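NigD-like protein (PDB 3K6O) is of unknown function but, as a NigD-like protein made with a signal sequence and probably a lipoprotein, pairs an OB domain with a C-terminal beta sandwich. Local coordinates at residues A[100-106]-A[154-158]; A[105-109]-A[120-124]; A[174-179]-A[204-208]; A[184-189]-A[200-205]; A[16-22]-A[57-63]. All blocks are in the same frame, centred on the assembly; numbering follows the deposited sequence. Where two conformers were deposited one is given.

Contact 1 (A[100-106]-A[154-158]); sequences SIGNMKV and LRYNN
Asn-103 and Met-104 meet Tyr-156 through a water held by three groups: it donates to Asn-103 OD1 (2.8 Å) and to Met-104 O, and accepts from Tyr-156 N. Beside it a direct bond runs from Met-104 N to Tyr-156 O (2.9 Å). Arg-155 NH1 gives an N-H to Gly-102 O (3.0 Å), which lies in the guanidinium plane although the donor stands well above the carbonyl plane. The carboxamide of Asn-103 lies over one face of this guanidinium, the two planes 31° apart, while Arg-155 NH2 forms a salt bridge to Glu-153. In the NigD-like C-terminal beta sandwich, this is where the chain leaves helix 98-101 at Gly-102, which has positive phi, and crosses strand 149-157 on its way to strand 107-113. Asn-157 ND2 reaches back to Ser-100 O (3.0 Å), in the last turn of the helix. On the far side of the crossing, Val-106 CG2 sits over one face of the Tyr-156 ring, offset toward the rim, and the ring's OH bonds Asn-125. In the selenomethionine Met-104 the extended chi2 (-177°) carries SE out to Asn-157 OD1 (3.6 Å), and the bend at chi3 (85°) turns CE across the Asn-158 carboxamide, 3.6 Å from Asn-158 CG.

Contact 2 (A[105-109]-A[120-124]); sequences KVQIK and VRFML
Lys-109 and Met-123 bury the most surface here, followed by Arg-121. Lys-109 runs out extended, and its CE touches the selenium of Met-123 (CE to SE 3.8 Å); in the selenomethionine the bend at chi2 (-56°) brings SE to the lysine. One carbon nearer the backbone, Lys-109 CD lies over one face of the Arg-121 guanidinium. Their charged ends stay apart, and Arg-121 is paired through salt bridges with Asp-110 and Asp-219, which probably offset the nearby like charge. The backbones join through Lys-109 N to Arg-121 O (2.9 Å) and Met-123 N to Gln-107 O (3.0 Å). Gln-107 runs alongside Met-123, OE1 being 3.5 Å from Met-123 CG, and a water links Gln-107 N with Met-123 O. On the other face Ile-108 CD1 rests on both Val-120 CG1 and Phe-122 CB. The first strand turns a corner at Lys-109; together, strands 107-113 and 117-125 form an antiparallel beta hairpin of the C-terminal beta sandwich.

Contact 3 (A[174-179]-A[204-208]); sequences LDDYSP and SYPLT
The Tyr-205 ring carries Pro-179 on one face and has Gly-186 on the other, with Tyr-177 O at its edge. Pro-179 CB stands 3.9 Å from the ring centroid and only 4° off the normal, a CH-pi contact over the middle of the face, and the two side chains cross at about a right angle. Pro-179 CD slides toward the phenol end, 3.7 Å from Tyr-205 CZ. At the edge, Tyr-205 OH donates to Tyr-177 O (2.7 Å), approaching in the carbonyl plane; the bond, with the ring held between Pro-179 and Gly-186, probably fixes its rotation. The contact ties two loops of the C-terminal beta sandwich region: one follows strand 165-173 and includes the short 3-10 segment 176-177, the other leaves strand 199-204 through a cis peptide before Pro-206. Inside the first loop Tyr-177 N bonds back to Leu-174 O (2.8 Å), which probably helps present the Tyr-177 carbonyl to the phenol. Leu-174 CD1 approaches the same hydroxyl from the opposite direction to the tyrosine, at 4.0 Å from Tyr-205 OH. Past the cis bond, Leu-207 folds back so that its CD1 meets Pro-179 CG at 3.6 Å, crossing the proline obliquely.

Contact 4 (A[184-189]-A[200-205]); sequences LKGIKV and TYIFSY
Strands 186-189 and 200-204 run antiparallel, their directions 170° apart, with Ile-187/Phe-203 and Val-189/Tyr-201 as hydrogen-bonded pairs; beyond them Tyr-205 N reaches Lys-185 O at 2.8 Å in an almost straight bond. Gly-186, facing Ser-204 in a non-hydrogen-bonded pair, packs its bare CA over the Tyr-205 ring, 3.7 Å from the centroid. Leu-184 runs beside that tyrosine, CB to CD2 at 3.8 Å, and Ile-187 CB comes within 3.7 Å of Tyr-205 OH, the hydroxyl that bonds Tyr-177 O. This is a beta hairpin of the C-terminal sandwich, strand 186-191 also pairing in parallel with strand 149-157. Ile-187 and Phe-203 point the same way on one face, Ile-187 CG2 meeting Phe-203 CB at 3.9 Å. Tyr-201, whose side chain leaves on the same face, has Val-189 O at its ring edge. On the other, Lys-188 CB touches Thr-200 CG2 (3.8 Å), while its extended chain carries NZ to a salt bridge with Asp-147 and a cation-pi contact with Tyr-149.

Contact 5 (A[16-22]-A[57-63]); sequences TIAMATV and ERIFGNY
Ala-18, Gly-61 and their neighbours pair strand 16-23 with strand 58-66, antiparallel, in the NigD-like OB domain, consistent with the pairing of first and fourth strands that closes an OB barrel. Among the backbone bonds, Thr-16 and Tyr-63 exchange two, as do Ala-20 and Ile-59, and Val-22 N bonds Glu-57 O (2.8 Å) at the far end. CA-H...O contacts such as Ile-17 CA to Gly-61 O (3.2 Å) fill the intervening positions. Apolar and aromatic contacts gather round Phe-60, where helix 217-221 packs on Ile-17, Phe-60 and Asn-62: Ile-17 CG2 lies over the Phe-60 ring in a CH-pi contact, 4.1 Å from its centroid, and the selenium of Met-19 makes an oblique Met-aromatic contact with the same ring, SE to CD1 at 3.9 Å. Ile-17 CD1 meanwhile presses on the Asn-62 carboxamide, whose OD1 bonds Asn-80. Of the charged groups, Arg-58 is bent at chi2 (105°) and gives Thr-21 OG1 a weak bond from NH1; its guanidinium also makes a salt bridge to Asp-36 and bonds to Ser-171 and Asn-119. On the other face Tyr-63 reaches along Ala-18 and Ala-20, its OH 3.3 Å from Ala-20 CB. Ala-18 O is gripped from opposite faces of its carbonyl plane, by Tyr-63 OH at 2.8 Å and Gly-61 N at 2.9 Å.

In the fold
Contact 5 alone lies in the OB domain and is the buried one, a long ladder of regular backbone bonds; the other four are partly buried and belong to the sandwich side of the molecule. Contacts 1 and 2 follow each other through Lys-105 and Val-106, and touch where Leu-154 meets Ile-108: the first is a crossing rich in amides and a water, the second a hairpin with a lysine-selenomethionine contact on one side. Contacts 3 and 4 share Tyr-205: contact 3 uses one face for loop packing, contact 4 the other at the end of a hairpin. Contact 4 in turn packs on contact 1 through Val-189 and Leu-154, and on contact 2 through Tyr-201 and Ile-108.

Contact 1 (A[100-106]-A[154-158])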
# COMPACT_ATOMS: atom_id res chain seq x y z
N SER A 100 16.08 -15.03 -7.91
CA SER A 100 14.63 -15.22 -8.04
C SER A 100 13.87 -13.94 -7.67
O SER A 100 12.76 -13.74 -8.14
CB SER A 100 14.14 -16.43 -7.23
OG SER A 100 14.82 -16.55 -6.00
N ILE A 101 14.45 -13.07 -6.84
CA ILE A 101 13.79 -11.81 -6.53
C ILE A 101 13.91 -10.79 -7.70
O ILE A 101 12.95 -10.08 -8.03
CB ILE A 101 14.32 -11.19 -5.22
CG1 ILE A 101 13.84 -11.98 -3.99
CG2 ILE A 101 13.87 -9.74 -5.06
CD1 ILE A 101 14.55 -11.58 -2.69
N GLY A 102 15.07 -10.75 -8.34
CA GLY A 102 15.25 -9.94 -9.54
C GLY A 102 15.42 -8.46 -9.22
O GLY A 102 15.44 -8.05 -8.06
N ASN A 103 15.57 -7.65 -10.27
CA ASN A 103 15.57 -6.22 -10.15
C ASN A 103 15.29 -5.61 -11.52
O ASN A 103 16.00 -4.74 -12.00
CB ASN A 103 16.90 -5.72 -9.61
CG ASN A 103 16.84 -4.26 -9.20
OD1 ASN A 103 15.76 -3.72 -8.87
ND2 ASN A 103 18.00 -3.60 -9.24
N MSE A 104 14.22 -6.07 -12.14
CA MSE A 104 13.80 -5.59 -13.44
C MSE A 104 13.13 -4.22 -13.38
O MSE A 104 12.57 -3.80 -12.35
CB MSE A 104 12.86 -6.61 -14.04
CG MSE A 104 13.56 -7.98 -14.29
SE MSE A 104 12.32 -9.17 -15.14
CE MSE A 104 12.62 -8.59 -17.02
N LYS A 105 13.21 -3.48 -14.48
CA LYS A 105 12.67 -2.14 -14.53
C LYS A 105 11.15 -2.18 -14.37
O LYS A 105 10.47 -3.01 -14.98
CB LYS A 105 13.07 -1.46 -15.85
CG LYS A 105 14.59 -1.19 -15.95
CD LYS A 105 14.95 -0.18 -17.05
CE LYS A 105 16.43 0.32 -16.92
NZ LYS A 105 16.71 1.02 -15.59
N VAL A 106 10.63 -1.27 -13.55
CA VAL A 106 9.20 -1.16 -13.27
C VAL A 106 8.79 0.32 -13.34
O VAL A 106 9.58 1.21 -13.02
CB VAL A 106 8.85 -1.73 -11.87
CG1 VAL A 106 9.55 -0.92 -10.73
CG2 VAL A 106 7.33 -1.74 -11.63
N LEU A 154 12.64 -1.85 -3.57
CA LEU A 154 11.56 -2.47 -4.30
C LEU A 154 12.19 -3.24 -5.45
O LEU A 154 12.98 -2.68 -6.19
CB LEU A 154 10.59 -1.45 -4.87
CG LEU A 154 9.38 -0.91 -4.13
CD1 LEU A 154 8.68 0.04 -5.13
CD2 LEU A 154 8.44 -2.00 -3.61
N ARG A 155 11.81 -4.50 -5.59
CA ARG A 155 12.37 -5.39 -6.58
C ARG A 155 11.21 -5.95 -7.41
O ARG A 155 10.32 -6.60 -6.87
CB ARG A 155 13.14 -6.50 -5.87
CG ARG A 155 14.34 -6.01 -5.05
CD ARG A 155 15.35 -5.33 -5.99
NE ARG A 155 16.69 -5.13 -5.41
CZ ARG A 155 17.76 -5.88 -5.64
NH1 ARG A 155 17.73 -6.94 -6.45
NH2 ARG A 155 18.90 -5.53 -5.09
N TYR A 156 11.24 -5.70 -8.72
CA TYR A 156 10.23 -6.22 -9.64
C TYR A 156 10.77 -7.40 -10.45
O TYR A 156 11.91 -7.38 -10.91
CB TYR A 156 9.75 -5.12 -10.61
CG TYR A 156 8.72 -5.55 -11.65
CD1 TYR A 156 7.47 -5.97 -11.27
CD2 TYR A 156 9.03 -5.55 -13.02
CE1 TYR A 156 6.51 -6.32 -12.21
CE2 TYR A 156 8.09 -5.93 -13.96
CZ TYR A 156 6.83 -6.31 -13.53
OH TYR A 156 5.89 -6.70 -14.43
N ASN A 157 9.94 -8.42 -10.62
CA ASN A 157 10.27 -9.53 -11.49
C ASN A 157 9.03 -9.86 -12.32
O ASN A 157 7.98 -10.15 -11.76
CB ASN A 157 10.74 -10.76 -10.70
CG ASN A 157 11.58 -11.70 -11.53
OD1 ASN A 157 11.51 -11.69 -12.77
ND2 ASN A 157 12.39 -12.52 -10.87
N ASN A 158 9.14 -9.76 -13.65
CA ASN A 158 7.99 -10.07 -14.51
C ASN A 158 7.81 -11.56 -14.75
O ASN A 158 6.80 -11.99 -15.32
CB ASN A 158 8.02 -9.29 -15.82
CG ASN A 158 9.17 -9.67 -16.71
OD1 ASN A 158 9.80 -10.71 -16.54
ND2 ASN A 158 9.45 -8.81 -17.67
O HOH W 1 13.11 -3.78 -9.73

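Contact 2 (A[105-109]-A[120-124])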
# COMPACT_ATOMS: atom_id res chain seq x y z
N LYS A 105 13.21 -3.48 -14.48
CA LYS A 105 12.67 -2.14 -14.53
C LYS A 105 11.15 -2.18 -14.37
O LYS A 105 10.47 -3.01 -14.98
CB LYS A 105 13.07 -1.46 -15.85
CG LYS A 105 14.59 -1.19 -15.95
CD LYS A 105 14.95 -0.18 -17.05
CE LYS A 105 16.43 0.32 -16.92
NZ LYS A 105 16.71 1.02 -15.59
N VAL A 106 10.63 -1.27 -13.55
CA VAL A 106 9.20 -1.16 -13.27
C VAL A 106 8.79 0.32 -13.34
O VAL A 106 9.58 1.21 -13.02
CB VAL A 106 8.85 -1.73 -11.87
CG1 VAL A 106 9.55 -0.92 -10.73
CG2 VAL A 106 7.33 -1.74 -11.63
N GLN A 107 7.55 0.56 -13.77
CA GLN A 107 6.96 1.90 -13.81
C GLN A 107 6.14 2.16 -12.56
O GLN A 107 5.14 1.50 -12.34
CB GLN A 107 6.06 2.05 -15.04
CG GLN A 107 5.42 3.43 -15.19
CD GLN A 107 4.58 3.57 -16.46
OE1 GLN A 107 4.50 2.65 -17.28
NE2 GLN A 107 3.95 4.73 -16.62
N ILE A 108 6.60 3.09 -11.73
CA ILE A 108 5.90 3.47 -10.52
C ILE A 108 5.00 4.67 -10.82
O ILE A 108 5.47 5.67 -11.32
CB ILE A 108 6.84 3.88 -9.38
CG1 ILE A 108 7.78 2.72 -8.99
CG2 ILE A 108 6.02 4.33 -8.14
CD1 ILE A 108 7.05 1.40 -8.67
N LYS A 109 3.71 4.56 -10.54
CA LYS A 109 2.78 5.69 -10.68
C LYS A 109 2.59 6.45 -9.36
O LYS A 109 2.48 7.65 -9.37
CB LYS A 109 1.43 5.21 -11.24
CG LYS A 109 1.46 4.81 -12.70
CD LYS A 109 0.11 4.99 -13.39
CE LYS A 109 0.27 5.05 -14.90
NZ LYS A 109 -1.04 5.01 -15.63
N VAL A 120 2.06 1.37 -2.89
CA VAL A 120 2.58 1.53 -4.23
C VAL A 120 1.48 1.28 -5.29
O VAL A 120 0.81 0.27 -5.28
CB VAL A 120 3.74 0.57 -4.45
CG1 VAL A 120 4.48 0.92 -5.81
CG2 VAL A 120 4.71 0.64 -3.27
N ARG A 121 1.31 2.22 -6.20
CA ARG A 121 0.52 2.01 -7.38
C ARG A 121 1.51 1.93 -8.50
O ARG A 121 2.38 2.79 -8.61
CB ARG A 121 -0.46 3.15 -7.62
CG ARG A 121 -1.42 2.86 -8.80
CD ARG A 121 -2.61 3.80 -8.81
NE ARG A 121 -2.14 5.10 -9.22
CZ ARG A 121 -2.77 5.92 -10.04
NH1 ARG A 121 -3.97 5.63 -10.54
NH2 ARG A 121 -2.19 7.07 -10.34
N PHE A 122 1.40 0.90 -9.33
CA PHE A 122 2.41 0.63 -10.35
C PHE A 122 1.86 -0.15 -11.52
O PHE A 122 0.72 -0.62 -11.48
CB PHE A 122 3.60 -0.12 -9.75
CG PHE A 122 3.31 -1.57 -9.37
CD1 PHE A 122 2.51 -1.88 -8.28
CD2 PHE A 122 3.88 -2.62 -10.09
CE1 PHE A 122 2.26 -3.20 -7.93
CE2 PHE A 122 3.63 -3.95 -9.73
CZ PHE A 122 2.83 -4.23 -8.63
N MSE A 123 2.65 -0.24 -12.58
CA MSE A 123 2.27 -0.98 -13.76
C MSE A 123 2.99 -2.32 -13.73
O MSE A 123 4.17 -2.39 -13.41
CB MSE A 123 2.66 -0.22 -15.03
CG MSE A 123 2.09 1.20 -15.17
SE MSE A 123 0.14 1.30 -15.06
CE MSE A 123 -0.34 0.64 -16.78
N LEU A 124 2.26 -3.39 -14.03
CA LEU A 124 2.83 -4.72 -14.15
C LEU A 124 2.39 -5.39 -15.43
O LEU A 124 1.30 -5.14 -15.95
CB LEU A 124 2.46 -5.60 -12.94
CG LEU A 124 0.98 -5.96 -12.74
CD1 LEU A 124 0.86 -7.07 -11.68
CD2 LEU A 124 0.22 -4.76 -12.27
O HOH W 2 6.16 -1.82 -15.10

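Contact 3 (A[174-179]-A[204-208])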
# COMPACT_ATOMS: atom_id res chain seq x y z
N LEU A 174 5.06 -2.32 6.96
CA LEU A 174 6.38 -1.76 7.31
C LEU A 174 7.01 -2.38 8.57
O LEU A 174 8.24 -2.53 8.67
CB LEU A 174 6.30 -0.25 7.41
CG LEU A 174 6.29 0.48 6.05
CD1 LEU A 174 5.97 1.98 6.20
CD2 LEU A 174 7.61 0.30 5.27
N ASP A 175 6.14 -2.76 9.50
CA ASP A 175 6.49 -3.34 10.78
C ASP A 175 7.59 -2.52 11.42
O ASP A 175 7.33 -1.35 11.76
CB ASP A 175 6.83 -4.83 10.61
CG ASP A 175 5.62 -5.65 10.20
OD1 ASP A 175 4.55 -5.30 10.64
OD2 ASP A 175 5.74 -6.63 9.44
N ASP A 176 8.82 -3.05 11.57
CA ASP A 176 9.80 -2.32 12.35
C ASP A 176 10.32 -1.12 11.56
O ASP A 176 10.97 -0.31 12.12
CB ASP A 176 11.01 -3.17 12.79
CG ASP A 176 10.67 -4.33 13.70
OD1 ASP A 176 9.50 -4.65 14.01
OD2 ASP A 176 11.65 -4.90 14.17
N TYR A 177 10.05 -1.04 10.25
CA TYR A 177 10.51 0.07 9.40
C TYR A 177 9.49 1.24 9.31
O TYR A 177 9.69 2.19 8.56
CB TYR A 177 10.87 -0.45 8.02
CG TYR A 177 11.99 -1.46 8.09
CD1 TYR A 177 13.28 -1.05 8.19
CD2 TYR A 177 11.72 -2.83 8.11
CE1 TYR A 177 14.33 -1.95 8.30
CE2 TYR A 177 12.73 -3.75 8.23
CZ TYR A 177 14.03 -3.31 8.31
OH TYR A 177 15.01 -4.20 8.42
N SER A 178 8.42 1.17 10.11
CA SER A 178 7.36 2.14 10.04
C SER A 178 7.62 3.36 10.93
O SER A 178 8.54 3.34 11.76
CB SER A 178 6.04 1.49 10.44
OG SER A 178 5.89 1.57 11.79
N PRO A 179 6.79 4.40 10.80
CA PRO A 179 6.98 5.59 11.60
C PRO A 179 6.71 5.41 13.08
O PRO A 179 7.03 6.29 13.88
CB PRO A 179 6.01 6.60 11.00
CG PRO A 179 5.39 6.01 9.87
CD PRO A 179 5.85 4.62 9.69
N SER A 204 10.67 11.44 4.86
CA SER A 204 11.03 11.70 6.24
C SER A 204 9.91 11.30 7.18
O SER A 204 8.73 11.28 6.78
CB SER A 204 11.38 13.18 6.45
OG SER A 204 10.25 13.98 6.19
N TYR A 205 10.28 10.93 8.40
CA TYR A 205 9.33 10.67 9.48
C TYR A 205 9.49 11.83 10.44
O TYR A 205 10.61 12.32 10.61
CB TYR A 205 9.69 9.37 10.21
CG TYR A 205 9.47 8.11 9.44
CD1 TYR A 205 8.72 8.08 8.27
CD2 TYR A 205 9.97 6.91 9.91
CE1 TYR A 205 8.50 6.90 7.60
CE2 TYR A 205 9.75 5.72 9.25
CZ TYR A 205 9.00 5.71 8.11
OH TYR A 205 8.73 4.51 7.49
N PRO A 206 8.39 12.29 11.09
CA PRO A 206 7.02 11.76 11.04
C PRO A 206 6.28 12.13 9.76
O PRO A 206 6.67 13.07 9.04
CB PRO A 206 6.34 12.45 12.23
CG PRO A 206 7.08 13.73 12.34
CD PRO A 206 8.50 13.44 12.00
N LEU A 207 5.22 11.37 9.47
CA LEU A 207 4.35 11.67 8.35
C LEU A 207 3.28 12.68 8.80
O LEU A 207 2.57 12.44 9.80
CB LEU A 207 3.67 10.39 7.88
CG LEU A 207 4.69 9.26 7.57
CD1 LEU A 207 3.97 7.95 7.20
CD2 LEU A 207 5.68 9.69 6.52
N THR A 208 3.17 13.78 8.06
CA THR A 208 2.17 14.82 8.30
C THR A 208 0.88 14.62 7.48
O THR A 208 -0.13 15.29 7.74
CB THR A 208 2.70 16.18 7.88
OG1 THR A 208 2.96 16.15 6.48
CG2 THR A 208 4.00 16.52 8.62

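Contact 4 (A[184-189]-A[200-205])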
# COMPACT_ATOMS: atom_id res chain seq x y z
N LEU A 184 13.64 5.99 13.94
CA LEU A 184 13.84 6.25 12.48
C LEU A 184 13.54 7.70 12.08
O LEU A 184 12.50 8.26 12.41
CB LEU A 184 13.01 5.31 11.60
CG LEU A 184 13.33 3.81 11.74
CD1 LEU A 184 12.24 2.98 11.03
CD2 LEU A 184 14.75 3.43 11.26
N LYS A 185 14.49 8.29 11.37
CA LYS A 185 14.35 9.61 10.78
C LYS A 185 13.48 9.60 9.52
O LYS A 185 13.02 10.66 9.07
CB LYS A 185 15.73 10.15 10.41
CG LYS A 185 16.61 10.57 11.58
CD LYS A 185 17.92 11.22 11.02
CE LYS A 185 18.90 11.64 12.14
NZ LYS A 185 19.88 12.74 11.72
N GLY A 186 13.29 8.41 8.94
CA GLY A 186 12.51 8.25 7.72
C GLY A 186 12.86 6.97 6.99
O GLY A 186 13.51 6.11 7.53
N ILE A 187 12.42 6.85 5.75
CA ILE A 187 12.64 5.65 4.97
C ILE A 187 13.11 6.03 3.59
O ILE A 187 12.67 7.03 3.02
CB ILE A 187 11.36 4.80 4.93
CG1 ILE A 187 11.57 3.50 4.22
CG2 ILE A 187 10.19 5.49 4.21
CD1 ILE A 187 10.24 2.69 4.28
N LYS A 188 14.05 5.25 3.08
CA LYS A 188 14.58 5.40 1.72
C LYS A 188 14.31 4.12 0.96
O LYS A 188 14.60 3.02 1.45
CB LYS A 188 16.07 5.67 1.79
CG LYS A 188 16.43 6.97 2.50
CD LYS A 188 17.92 7.33 2.37
CE LYS A 188 18.23 8.73 2.98
NZ LYS A 188 19.70 9.06 2.96
N VAL A 189 13.71 4.25 -0.22
CA VAL A 189 13.30 3.13 -1.03
C VAL A 189 13.94 3.17 -2.43
O VAL A 189 13.70 4.11 -3.20
CB VAL A 189 11.77 3.05 -1.18
CG1 VAL A 189 11.36 1.81 -2.04
CG2 VAL A 189 11.09 3.02 0.22
N THR A 200 16.42 6.74 -5.58
CA THR A 200 15.96 6.61 -4.20
C THR A 200 14.79 7.51 -3.90
O THR A 200 14.91 8.72 -4.00
CB THR A 200 17.08 6.99 -3.23
OG1 THR A 200 18.22 6.18 -3.50
CG2 THR A 200 16.69 6.76 -1.80
N TYR A 201 13.66 6.93 -3.52
CA TYR A 201 12.57 7.71 -2.96
C TYR A 201 12.92 7.93 -1.48
O TYR A 201 13.32 6.97 -0.82
CB TYR A 201 11.24 6.96 -3.09
CG TYR A 201 10.68 6.92 -4.48
CD1 TYR A 201 11.34 6.23 -5.52
CD2 TYR A 201 9.47 7.56 -4.79
CE1 TYR A 201 10.81 6.20 -6.80
CE2 TYR A 201 8.93 7.51 -6.07
CZ TYR A 201 9.62 6.84 -7.06
OH TYR A 201 9.10 6.78 -8.32
N ILE A 202 12.80 9.16 -1.00
CA ILE A 202 13.12 9.51 0.39
C ILE A 202 11.82 10.04 1.02
O ILE A 202 11.19 10.95 0.49
CB ILE A 202 14.23 10.60 0.49
CG1 ILE A 202 15.51 10.10 -0.20
CG2 ILE A 202 14.51 10.95 1.93
CD1 ILE A 202 16.60 11.18 -0.54
N PHE A 203 11.41 9.45 2.14
CA PHE A 203 10.30 9.99 2.93
C PHE A 203 10.75 10.21 4.36
O PHE A 203 11.13 9.26 5.04
CB PHE A 203 9.13 9.02 2.93
CG PHE A 203 8.67 8.62 1.55
CD1 PHE A 203 7.79 9.43 0.84
CD2 PHE A 203 9.12 7.44 0.97
CE1 PHE A 203 7.35 9.06 -0.45
CE2 PHE A 203 8.68 7.06 -0.31
CZ PHE A 203 7.80 7.87 -1.01
N SER A 204 10.67 11.44 4.86
CA SER A 204 11.03 11.70 6.24
C SER A 204 9.91 11.30 7.18
O SER A 204 8.73 11.28 6.78
CB SER A 204 11.38 13.18 6.45
OG SER A 204 10.25 13.98 6.19
N TYR A 205 10.28 10.93 8.40
CA TYR A 205 9.33 10.67 9.48
C TYR A 205 9.49 11.83 10.44
O TYR A 205 10.61 12.32 10.61
CB TYR A 205 9.69 9.37 10.21
CG TYR A 205 9.47 8.11 9.44
CD1 TYR A 205 8.72 8.08 8.27
CD2 TYR A 205 9.97 6.91 9.91
CE1 TYR A 205 8.50 6.90 7.60
CE2 TYR A 205 9.75 5.72 9.25
CZ TYR A 205 9.00 5.71 8.11
OH TYR A 205 8.73 4.51 7.49

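Contact 5 (A[16-22]-A[57-63])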
# COMPACT_ATOMS: atom_id res chain seq x y z
N THR A 16 -14.82 10.56 -1.50
CA THR A 16 -13.41 10.41 -1.22
C THR A 16 -12.96 9.07 -1.74
O THR A 16 -13.54 8.06 -1.40
CB THR A 16 -13.16 10.44 0.27
OG1 THR A 16 -13.67 11.67 0.82
CG2 THR A 16 -11.68 10.25 0.58
N ILE A 17 -11.91 9.07 -2.56
CA ILE A 17 -11.28 7.84 -2.96
C ILE A 17 -10.00 7.68 -2.12
O ILE A 17 -9.03 8.42 -2.33
CB ILE A 17 -10.93 7.82 -4.47
CG1 ILE A 17 -12.15 8.15 -5.34
CG2 ILE A 17 -10.36 6.45 -4.85
CD1 ILE A 17 -13.38 7.26 -5.09
N ALA A 18 -9.98 6.70 -1.21
CA ALA A 18 -8.82 6.51 -0.33
C ALA A 18 -8.65 5.08 0.17
O ALA A 18 -9.59 4.29 0.16
CB ALA A 18 -8.85 7.49 0.85
N MSE A 19 -7.43 4.79 0.63
CA MSE A 19 -7.13 3.52 1.26
C MSE A 19 -7.85 3.38 2.59
O MSE A 19 -8.20 4.37 3.25
CB MSE A 19 -5.63 3.40 1.51
CG MSE A 19 -4.75 3.47 0.27
SE MSE A 19 -4.82 1.82 -0.73
CE MSE A 19 -4.64 0.51 0.54
N ALA A 20 -8.08 2.13 2.98
CA ALA A 20 -8.54 1.82 4.30
C ALA A 20 -8.20 0.40 4.66
O ALA A 20 -7.93 -0.44 3.81
CB ALA A 20 -10.06 2.08 4.42
N THR A 21 -8.20 0.11 5.95
CA THR A 21 -7.99 -1.23 6.42
C THR A 21 -9.22 -1.63 7.17
O THR A 21 -9.73 -0.88 7.98
CB THR A 21 -6.75 -1.34 7.35
OG1 THR A 21 -5.61 -0.73 6.71
CG2 THR A 21 -6.41 -2.82 7.64
N VAL A 22 -9.72 -2.81 6.87
CA VAL A 22 -10.86 -3.38 7.55
C VAL A 22 -10.43 -3.79 8.96
O VAL A 22 -9.36 -4.35 9.16
CB VAL A 22 -11.38 -4.61 6.78
CG1 VAL A 22 -12.57 -5.28 7.52
CG2 VAL A 22 -11.77 -4.24 5.35
N GLU A 57 -7.74 -6.94 6.06
CA GLU A 57 -7.82 -6.75 4.64
C GLU A 57 -7.71 -5.26 4.33
O GLU A 57 -8.20 -4.40 5.07
CB GLU A 57 -9.12 -7.33 4.04
CG GLU A 57 -9.16 -8.87 3.87
CD GLU A 57 -10.38 -9.35 3.09
OE1 GLU A 57 -10.34 -9.41 1.84
OE2 GLU A 57 -11.40 -9.63 3.72
N ARG A 58 -7.11 -4.98 3.19
CA ARG A 58 -6.85 -3.63 2.77
C ARG A 58 -7.70 -3.33 1.54
O ARG A 58 -7.77 -4.16 0.62
CB ARG A 58 -5.39 -3.54 2.38
CG ARG A 58 -4.92 -2.15 2.10
CD ARG A 58 -4.08 -1.62 3.21
NE ARG A 58 -3.39 -0.36 2.84
CZ ARG A 58 -3.61 0.82 3.43
NH1 ARG A 58 -4.51 0.94 4.40
NH2 ARG A 58 -2.91 1.88 3.04
N ILE A 59 -8.31 -2.14 1.50
CA ILE A 59 -9.06 -1.71 0.32
C ILE A 59 -8.66 -0.33 -0.20
O ILE A 59 -8.18 0.53 0.56
CB ILE A 59 -10.60 -1.75 0.59
CG1 ILE A 59 -11.05 -0.67 1.58
CG2 ILE A 59 -10.98 -3.12 1.12
CD1 ILE A 59 -12.58 -0.56 1.77
N PHE A 60 -8.92 -0.11 -1.48
CA PHE A 60 -8.87 1.22 -2.10
C PHE A 60 -10.34 1.50 -2.39
O PHE A 60 -10.97 0.85 -3.24
CB PHE A 60 -7.99 1.15 -3.35
CG PHE A 60 -7.69 2.48 -3.98
CD1 PHE A 60 -7.21 3.55 -3.24
CD2 PHE A 60 -7.81 2.64 -5.35
CE1 PHE A 60 -6.90 4.77 -3.86
CE2 PHE A 60 -7.51 3.85 -5.97
CZ PHE A 60 -7.05 4.91 -5.23
N GLY A 61 -10.90 2.45 -1.65
CA GLY A 61 -12.34 2.59 -1.60
C GLY A 61 -12.88 3.94 -2.00
O GLY A 61 -12.14 4.90 -2.11
N ASN A 62 -14.20 3.96 -2.22
CA ASN A 62 -14.97 5.13 -2.57
C ASN A 62 -16.02 5.38 -1.47
O ASN A 62 -16.97 4.63 -1.38
CB ASN A 62 -15.64 4.89 -3.93
CG ASN A 62 -16.48 6.04 -4.40
OD1 ASN A 62 -16.96 6.85 -3.60
ND2 ASN A 62 -16.67 6.13 -5.70
N TYR A 63 -15.84 6.44 -0.68
CA TYR A 63 -16.69 6.75 0.48
C TYR A 63 -17.40 8.06 0.31
O TYR A 63 -16.88 8.98 -0.32
CB TYR A 63 -15.84 6.80 1.77
CG TYR A 63 -14.69 5.82 1.76
CD1 TYR A 63 -14.92 4.45 1.74
CD2 TYR A 63 -13.38 6.26 1.75
CE1 TYR A 63 -13.88 3.52 1.70
CE2 TYR A 63 -12.30 5.33 1.71
CZ TYR A 63 -12.58 3.97 1.67
OH TYR A 63 -11.58 3.04 1.62